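Local structure of major pollen allergen Jun a 1 (Juniperus ashei, 1PXZ) at residues 217-222 / 336-341; 242-247 / 265-270. The protein cleaves pectate, a (1->4)-alpha-D-galacturonan, by elimination, though with low activity, as a calcium-dependent polysaccharide lyase, and is the major allergen of mountain cedar pollen. All blocks are in the same frame, centred on the assembly; numbering follows the deposited sequence.

Interaction 1: 217-222 / 336-341; sequences VAFNQF and PQLTKN
T339 and F219 bury the largest areas where a tight bend of the parallel beta-helix meets the end of helix 335-338, through a methyl set against two backbone carbonyls, one loose apolar touch and a water bridge. T339, the first residue to leave helical geometry, turns its methyl into the bend: T339 CG2 lies 3.5 Å from F219 O and 3.5 Å from N220 O. Threonine suits the place because, with CG2 anti to the carbonyl carbon and facing the bend, OG1 takes the crowded position between backbone N and carbonyl carbon (chi1 55°) and bonds back to A335 O in the helix.

F219 sits between strands 214-218 and 221-222 with a positive phi of 63°, which lets the chain turn sharply. Its ring crosses L338 obliquely, and F219 CD1 comes 4.2 Å from L338 CB; the leucine meets the ring with CB, not its branched end.

The polar link runs through water. One molecule donates to Q221 OE1 at 2.9 Å and to T339 O at 2.7 Å. Q221 reaches it with CG anti to the backbone N and a bend at chi2 (68°); the same OE1 accepts from N244 ND2, which helps to fix the amide's rotation. F219, N220 and Q221 belong to an IgE-binding region, residues 218-229. The C-terminal segment thus lies against the coil without extending its strands, and the water satisfies a carbonyl just past the helix end.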
loop_
_atom_site.group_PDB
_atom_site.type_symbol
_atom_site.label_atom_id
_atom_site.label_comp_id
_atom_site.label_asym_id
_atom_site.label_seq_id
_atom_site.Cartn_x
_atom_site.Cartn_y
_atom_site.Cartn_z
ATOM N N VAL A 217 7.316 3.741 -1.554
ATOM C CA VAL A 217 5.997 4.295 -1.940
ATOM C C VAL A 217 6.186 5.003 -3.268
ATOM O O VAL A 217 6.792 6.095 -3.226
ATOM C CB VAL A 217 5.458 5.241 -0.861
ATOM C CG1 VAL A 217 4.140 5.887 -1.310
ATOM C CG2 VAL A 217 5.274 4.495 0.448
ATOM N N ALA A 218 5.730 4.417 -4.380
ATOM C CA ALA A 218 6.042 4.985 -5.685
ATOM C C ALA A 218 4.908 5.034 -6.707
ATOM O O ALA A 218 4.131 4.093 -6.841
ATOM C CB ALA A 218 7.191 4.171 -6.283
ATOM N N PHE A 219 4.859 6.116 -7.461
ATOM C CA PHE A 219 3.954 6.310 -8.586
ATOM C C PHE A 219 2.481 6.296 -8.162
ATOM O O PHE A 219 1.603 5.927 -8.959
ATOM C CB PHE A 219 4.187 5.262 -9.678
ATOM C CG PHE A 219 5.657 5.028 -10.009
ATOM C CD1 PHE A 219 6.381 6.047 -10.595
ATOM C CD2 PHE A 219 6.256 3.809 -9.739
ATOM C CE1 PHE A 219 7.728 5.849 -10.902
ATOM C CE2 PHE A 219 7.605 3.611 -10.014
ATOM C CZ PHE A 219 8.329 4.645 -10.583
ATOM N N ASN A 220 2.197 6.705 -6.942
ATOM C CA ASN A 220 0.827 6.752 -6.440
ATOM C C ASN A 220 0.210 8.122 -6.704
ATOM O O ASN A 220 0.937 9.119 -6.759
ATOM C CB ASN A 220 0.754 6.458 -4.943
ATOM C CG ASN A 220 1.371 5.135 -4.548
ATOM O OD1 ASN A 220 2.484 5.056 -4.021
ATOM N ND2 ASN A 220 0.636 4.057 -4.799
ATOM N N GLN A 221 -1.105 8.141 -6.850
ATOM C CA GLN A 221 -1.864 9.382 -6.922
ATOM C C GLN A 221 -2.469 9.608 -5.544
ATOM O O GLN A 221 -3.310 8.814 -5.116
ATOM C CB GLN A 221 -2.963 9.345 -8.005
ATOM C CG GLN A 221 -3.875 10.579 -7.898
ATOM C CD GLN A 221 -3.123 11.861 -8.266
ATOM O OE1 GLN A 221 -2.421 11.944 -9.261
ATOM N NE2 GLN A 221 -3.275 12.901 -7.461
ATOM N N PHE A 222 -2.052 10.654 -4.832
ATOM C CA PHE A 222 -2.590 10.933 -3.510
ATOM C C PHE A 222 -3.635 12.029 -3.588
ATOM O O PHE A 222 -3.300 13.224 -3.700
ATOM C CB PHE A 222 -1.460 11.368 -2.563
ATOM C CG PHE A 222 -0.636 10.190 -2.074
ATOM C CD1 PHE A 222 -1.170 9.249 -1.216
ATOM C CD2 PHE A 222 0.672 10.063 -2.483
ATOM C CE1 PHE A 222 -0.413 8.177 -0.756
ATOM C CE2 PHE A 222 1.445 8.979 -2.054
ATOM C CZ PHE A 222 0.893 8.033 -1.215
ATOM N N PRO A 336 3.092 13.879 -12.515
ATOM C CA PRO A 336 1.748 13.744 -13.099
ATOM C C PRO A 336 1.720 12.768 -14.259
ATOM O O PRO A 336 0.782 11.964 -14.380
ATOM C CB PRO A 336 1.424 15.168 -13.575
ATOM C CG PRO A 336 2.235 16.050 -12.672
ATOM C CD PRO A 336 3.505 15.288 -12.418
ATOM N N GLN A 337 2.710 12.788 -15.141
ATOM C CA GLN A 337 2.682 11.838 -16.259
ATOM C C GLN A 337 2.894 10.396 -15.800
ATOM O O GLN A 337 2.291 9.467 -16.351
ATOM C CB GLN A 337 3.757 12.176 -17.298
ATOM C CG GLN A 337 3.302 13.120 -18.395
ATOM C CD GLN A 337 1.996 12.700 -19.043
ATOM O OE1 GLN A 337 1.996 11.923 -19.999
ATOM N NE2 GLN A 337 0.886 13.212 -18.520
ATOM N N LEU A 338 3.765 10.239 -14.806
ATOM C CA LEU A 338 4.141 8.890 -14.358
ATOM C C LEU A 338 3.014 8.231 -13.576
ATOM O O LEU A 338 3.040 7.010 -13.390
ATOM C CB LEU A 338 5.411 8.930 -13.486
ATOM C CG LEU A 338 6.686 9.336 -14.226
ATOM C CD1 LEU A 338 7.808 9.655 -13.246
ATOM C CD2 LEU A 338 7.139 8.266 -15.205
ATOM N N THR A 339 2.052 9.041 -13.122
ATOM C CA THR A 339 0.964 8.542 -12.294
ATOM C C THR A 339 -0.371 8.616 -13.031
ATOM O O THR A 339 -1.415 8.451 -12.387
ATOM C CB THR A 339 0.814 9.309 -10.971
ATOM O OG1 THR A 339 0.664 10.718 -11.232
ATOM C CG2 THR A 339 2.054 9.209 -10.079
ATOM N N LYS A 340 -0.346 8.866 -14.340
ATOM C CA LYS A 340 -1.611 9.067 -15.059
ATOM C C LYS A 340 -2.484 7.822 -15.006
ATOM O O LYS A 340 -3.708 7.950 -15.059
ATOM C CB LYS A 340 -1.336 9.439 -16.515
ATOM C CG LYS A 340 -0.415 8.427 -17.182
ATOM C CD LYS A 340 0.008 8.937 -18.556
ATOM C CE LYS A 340 -0.754 8.240 -19.668
ATOM N NZ LYS A 340 0.114 7.311 -20.452
ATOM N N ASN A 341 -1.857 6.644 -14.891
ATOM C CA ASN A 341 -2.685 5.426 -14.827
ATOM C C ASN A 341 -2.851 4.867 -13.427
ATOM O O ASN A 341 -3.220 3.694 -13.213
ATOM C CB ASN A 341 -2.055 4.381 -15.760
ATOM C CG ASN A 341 -2.221 4.765 -17.224
ATOM O OD1 ASN A 341 -3.212 5.389 -17.615
ATOM N ND2 ASN A 341 -1.255 4.391 -18.053
HETATM O O HOH W 1 -3.062 10.447 -11.622
#

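Interaction 2: 242-247 / 265-270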
loop_
_atom_site.group_PDB
_atom_site.type_symbol
_atom_site.label_atom_id
_atom_site.label_comp_id
_atom_site.label_asym_id
_atom_site.label_seq_id
_atom_site.Cartn_x
_atom_site.Cartn_y
_atom_site.Cartn_z
ATOM N N ASN A 242 8.306 9.735 -7.002
ATOM C CA ASN A 242 7.474 9.954 -8.180
ATOM C C ASN A 242 5.983 9.708 -7.905
ATOM O O ASN A 242 5.272 9.083 -8.697
ATOM C CB ASN A 242 7.954 9.077 -9.323
ATOM C CG ASN A 242 9.131 9.715 -10.043
ATOM O OD1 ASN A 242 9.426 10.913 -9.950
ATOM N ND2 ASN A 242 9.802 8.870 -10.790
ATOM N N ASN A 243 5.531 10.242 -6.765
ATOM C CA ASN A 243 4.094 10.261 -6.491
ATOM C C ASN A 243 3.509 11.639 -6.794
ATOM O O ASN A 243 4.258 12.612 -6.784
ATOM C CB ASN A 243 3.825 9.940 -5.027
ATOM C CG ASN A 243 4.536 8.705 -4.510
ATOM O OD1 ASN A 243 5.623 8.737 -3.923
ATOM N ND2 ASN A 243 3.864 7.581 -4.726
ATOM N N ASN A 244 2.207 11.732 -7.028
ATOM C CA ASN A 244 1.545 13.005 -7.345
ATOM C C ASN A 244 0.578 13.388 -6.246
ATOM O O ASN A 244 -0.304 12.590 -5.887
ATOM C CB ASN A 244 0.828 12.846 -8.688
ATOM C CG ASN A 244 0.425 14.143 -9.345
ATOM O OD1 ASN A 244 1.095 15.166 -9.195
ATOM N ND2 ASN A 244 -0.674 14.144 -10.091
ATOM N N TYR A 245 0.692 14.579 -5.656
ATOM C CA TYR A 245 -0.134 14.942 -4.524
ATOM C C TYR A 245 -1.064 16.117 -4.872
ATOM O O TYR A 245 -0.572 17.189 -5.216
ATOM C CB TYR A 245 0.691 15.344 -3.296
ATOM C CG TYR A 245 1.511 14.277 -2.613
ATOM C CD1 TYR A 245 2.712 13.868 -3.222
ATOM C CD2 TYR A 245 1.140 13.689 -1.416
ATOM C CE1 TYR A 245 3.483 12.895 -2.617
ATOM C CE2 TYR A 245 1.912 12.712 -0.792
ATOM C CZ TYR A 245 3.087 12.333 -1.428
ATOM O OH TYR A 245 3.886 11.359 -0.857
ATOM N N ASP A 246 -2.364 15.900 -4.750
ATOM C CA ASP A 246 -3.380 16.939 -4.694
ATOM C C ASP A 246 -3.347 17.623 -3.333
ATOM O O ASP A 246 -2.712 17.112 -2.425
ATOM C CB ASP A 246 -4.790 16.353 -4.887
ATOM C CG ASP A 246 -5.027 15.883 -6.304
ATOM O OD1 ASP A 246 -4.738 16.664 -7.251
ATOM O OD2 ASP A 246 -5.511 14.738 -6.504
ATOM N N PRO A 247 -3.994 18.772 -3.159
ATOM C CA PRO A 247 -4.055 19.407 -1.846
ATOM C C PRO A 247 -4.562 18.477 -0.745
ATOM O O PRO A 247 -5.651 17.926 -0.879
ATOM C CB PRO A 247 -5.041 20.572 -2.073
ATOM C CG PRO A 247 -4.859 20.910 -3.527
ATOM C CD PRO A 247 -4.633 19.578 -4.221
ATOM N N GLY A 265 11.483 13.251 -6.367
ATOM C CA GLY A 265 10.695 13.339 -7.580
ATOM C C GLY A 265 9.199 13.342 -7.359
ATOM O O GLY A 265 8.433 12.961 -8.268
ATOM N N ASN A 266 8.717 13.778 -6.207
ATOM C CA ASN A 266 7.278 13.925 -5.967
ATOM C C ASN A 266 6.770 15.259 -6.486
ATOM O O ASN A 266 7.577 16.181 -6.656
ATOM C CB ASN A 266 7.008 13.805 -4.461
ATOM C CG ASN A 266 7.387 12.418 -3.968
ATOM O OD1 ASN A 266 6.788 11.441 -4.436
ATOM N ND2 ASN A 266 8.340 12.329 -3.057
ATOM N N SER A 267 5.469 15.386 -6.722
ATOM C CA SER A 267 4.909 16.692 -7.083
ATOM C C SER A 267 3.847 17.035 -6.038
ATOM O O SER A 267 2.896 16.272 -5.823
ATOM C CB SER A 267 4.335 16.678 -8.488
ATOM O OG SER A 267 3.645 17.897 -8.780
ATOM N N PHE A 268 4.028 18.166 -5.357
ATOM C CA PHE A 268 3.163 18.517 -4.240
ATOM C C PHE A 268 2.399 19.796 -4.580
ATOM O O PHE A 268 3.051 20.819 -4.820
ATOM C CB PHE A 268 3.974 18.726 -2.966
ATOM C CG PHE A 268 4.867 17.614 -2.452
ATOM C CD1 PHE A 268 4.336 16.521 -1.770
ATOM C CD2 PHE A 268 6.247 17.662 -2.650
ATOM C CE1 PHE A 268 5.190 15.525 -1.308
ATOM C CE2 PHE A 268 7.097 16.672 -2.182
ATOM C CZ PHE A 268 6.566 15.589 -1.487
ATOM N N THR A 269 1.078 19.740 -4.604
ATOM C CA THR A 269 0.246 20.937 -4.800
ATOM C C THR A 269 -0.405 21.302 -3.481
ATOM O O THR A 269 -1.254 20.571 -2.958
ATOM C CB THR A 269 -0.800 20.693 -5.904
ATOM O OG1 THR A 269 -0.112 20.422 -7.128
ATOM C CG2 THR A 269 -1.655 21.940 -6.095
ATOM N N ALA A 270 -0.028 22.407 -2.849
ATOM C CA ALA A 270 -0.525 22.802 -1.534
ATOM C C ALA A 270 -1.955 23.340 -1.571
ATOM O O ALA A 270 -2.392 23.868 -2.595
ATOM C CB ALA A 270 0.348 23.886 -0.873
HETATM O O HOH W 2 0.924 17.932 -7.598
#
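Segments 242-247 and 265-270 run parallel, 1° apart end to end, with N244 paired to S267 and Y245 to F268. Three backbone bonds join them: S267 N to N243 O (3.0 Å), Y245 N to S267 O (2.8 Å) and T269 N to Y245 O (3.1 Å), the last from above the carbonyl plane. At the bend N266 OD1 takes the place of a backbone carbonyl, accepting from N243 N at 2.9 Å in its carbonyl plane, while ND2 donates to V240 O. N243 and N266 lie side by side, amide planes 15° apart, in the manner of the asparagine ladders of parallel beta-helices. G265 has a positive phi, which favours glycine.

F268 CE1 lies over one face of the Y245 ring, 3.4 Å from Y245 CE1 and offset toward the rim, with the planes 34° apart; Y245 OH bonds to M230 O. A water lies among N244 OD1, the backbone Y245 O, S267 OG and T269 OG1, with T269 OG1 2.7 Å from its oxygen; N244 ND2 donates to Q221 OE1 of the preceding coil. Backbone bonds thus set the register, while aromatic rings follow one another inside, F222 stacking on Y245, and a polar row meets water outside.

Following the chain from the N terminus, strands 214-218 and 221-222 come first, in one coil of the beta-helix. The next coil brings 242-247 alongside them, and the one after brings 265-270, so interaction 2 closes a short loop of a single turn. Interaction 1 closes only when the chain, having finished its coils, returns through helix 335-338; its long loop therefore encloses the whole of interaction 2. The centres lie 9 Å apart, and residues 217-222 and 242-247 adjoin directly: F222 N to N244 O (2.8 Å) and N220 O to N244 N (2.9 Å) are probable hydrogen bonds. Together they tie three successive coils to the C-terminal tail on their outside.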